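PDB 3UN6: ABC transporter substrate-binding protein from Staphylococcus aureus subsp. aureus NCTC 8325, which binds zinc and is probably the ligand-binding component of an ABC-type import system, although its transported substrate is not established. Local coordinates for residues H115-V119 and K209-D213. Residue numbers count along the deposited sequence, not the author numbering.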
loop_
_atom_site.group_PDB
_atom_site.type_symbol
_atom_site.label_atom_id
_atom_site.label_comp_id
_atom_site.label_asym_id
_atom_site.label_seq_id
_atom_site.Cartn_x
_atom_site.Cartn_y
_atom_site.Cartn_z
ATOM N N HIS A 115 4.743 1.876 -6.867
ATOM C CA HIS A 115 3.818 1.719 -8.009
ATOM C C HIS A 115 3.564 0.216 -8.120
ATOM O O HIS A 115 4.474 -0.590 -7.884
ATOM C CB HIS A 115 4.379 2.245 -9.329
ATOM C CG HIS A 115 4.586 3.727 -9.355
ATOM N ND1 HIS A 115 3.610 4.610 -9.753
ATOM C CD2 HIS A 115 5.656 4.478 -9.016
ATOM C CE1 HIS A 115 4.071 5.842 -9.661
ATOM N NE2 HIS A 115 5.310 5.790 -9.220
ATOM N N GLU A 116 2.325 -0.148 -8.441
ATOM C CA GLU A 116 1.912 -1.535 -8.641
ATOM C C GLU A 116 2.072 -2.419 -7.405
ATOM O O GLU A 116 1.757 -1.979 -6.283
ATOM C CB GLU A 116 2.618 -2.133 -9.883
ATOM C CG GLU A 116 2.367 -1.315 -11.141
ATOM C CD GLU A 116 0.880 -1.243 -11.576
ATOM O OE1 GLU A 116 0.612 -0.596 -12.617
ATOM O OE2 GLU A 116 -0.013 -1.834 -10.911
ATOM N N GLY A 117 2.472 -3.674 -7.592
ATOM C CA GLY A 117 2.662 -4.586 -6.458
ATOM C C GLY A 117 1.406 -5.180 -5.815
ATOM O O GLY A 117 1.475 -5.745 -4.709
ATOM N N ASN A 118 0.257 -5.051 -6.482
ATOM C CA ASN A 118 -1.025 -5.629 -5.995
ATOM C C ASN A 118 -1.423 -6.861 -6.802
ATOM O O ASN A 118 -1.121 -6.963 -7.999
ATOM C CB ASN A 118 -2.166 -4.584 -6.047
ATOM C CG ASN A 118 -2.168 -3.656 -4.829
ATOM O OD1 ASN A 118 -1.907 -4.107 -3.716
ATOM N ND2 ASN A 118 -2.499 -2.367 -5.031
ATOM N N VAL A 119 -2.084 -7.803 -6.138
ATOM C CA VAL A 119 -2.542 -8.999 -6.795
ATOM C C VAL A 119 -3.979 -9.364 -6.447
ATOM O O VAL A 119 -4.541 -8.869 -5.491
ATOM C CB VAL A 119 -1.655 -10.218 -6.403
ATOM C CG1 VAL A 119 -0.249 -10.026 -6.899
ATOM C CG2 VAL A 119 -1.670 -10.440 -4.891
ATOM N N LYS A 209 -4.689 -12.384 -11.364
ATOM C CA LYS A 209 -4.465 -11.131 -12.060
ATOM C C LYS A 209 -3.530 -10.219 -11.266
ATOM O O LYS A 209 -3.510 -10.259 -10.034
ATOM C CB LYS A 209 -5.844 -10.450 -12.177
ATOM C CG LYS A 209 -6.129 -9.734 -13.443
ATOM C CD LYS A 209 -6.309 -10.704 -14.567
ATOM C CE LYS A 209 -6.693 -10.011 -15.848
ATOM N NZ LYS A 209 -6.696 -10.978 -16.994
ATOM N N HIS A 210 -2.709 -9.444 -11.964
ATOM C CA HIS A 210 -1.939 -8.408 -11.312
ATOM C C HIS A 210 -2.765 -7.117 -11.405
ATOM O O HIS A 210 -3.557 -6.947 -12.321
ATOM C CB HIS A 210 -0.535 -8.270 -11.918
ATOM C CG HIS A 210 0.423 -9.299 -11.411
ATOM N ND1 HIS A 210 0.752 -10.431 -12.120
ATOM C CD2 HIS A 210 1.069 -9.397 -10.224
ATOM C CE1 HIS A 210 1.583 -11.169 -11.408
ATOM N NE2 HIS A 210 1.791 -10.564 -10.252
ATOM N N GLY A 211 -2.610 -6.225 -10.438
ATOM C CA GLY A 211 -3.353 -4.960 -10.455
ATOM C C GLY A 211 -3.193 -4.244 -11.782
ATOM O O GLY A 211 -4.153 -3.691 -12.314
ATOM N N ASP A 212 -1.972 -4.317 -12.311
ATOM C CA ASP A 212 -1.570 -3.722 -13.580
ATOM C C ASP A 212 -2.514 -4.065 -14.728
ATOM O O ASP A 212 -2.729 -3.251 -15.626
ATOM C CB ASP A 212 -0.197 -4.266 -14.029
ATOM C CG ASP A 212 0.823 -4.393 -12.899
ATOM O OD1 ASP A 212 2.026 -4.234 -13.198
ATOM O OD2 ASP A 212 0.452 -4.663 -11.729
ATOM N N ASP A 213 -3.041 -5.286 -14.696
ATOM C CA ASP A 213 -3.917 -5.810 -15.734
ATOM C C ASP A 213 -5.341 -5.332 -15.595
ATOM O O ASP A 213 -6.154 -5.569 -16.491
ATOM C CB ASP A 213 -4.011 -7.349 -15.631
ATOM C CG ASP A 213 -2.665 -8.047 -15.655
ATOM O OD1 ASP A 213 -1.797 -7.594 -16.406
ATOM O OD2 ASP A 213 -2.492 -9.079 -14.929
HETATM O O HOH W 1 1.740 -6.044 -9.574
#
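V119 packs its CG1 methyl against the imidazole of H210, 3.6 Å from CD2, because the two residues form an antiparallel, non-hydrogen-bonded pair (CA to CA 4.6 Å) whose side chains share one face of the sheet; W278 stacks on the same imidazole. G211 N donates to N118 O at 3.0 Å and 166°, the last rung before the partners separate: the CA–CA spacing grows to 6.4 Å at E116 and D212. There the chain of 209-213 turns, D213 N bonding H210 O (2.9 Å) and D213 OD2 accepting from H210 N (3.0 Å). Strand 112-122 is itself interrupted at G117, whose phi of 76° favours glycine. N118 turns its amide away, bonding H149 beside zinc ligands H46 and C220, so the pairing borders the metal site. In the gap, E116 OE2 lies 3.0 Å from D212 OD2. Water donates to D212 OD2 (2.9 Å), and E116 OE1 accepts from D217 N, implying a like-charge contact, without a carboxylate–carboxylate hydrogen bond, offset at least in part.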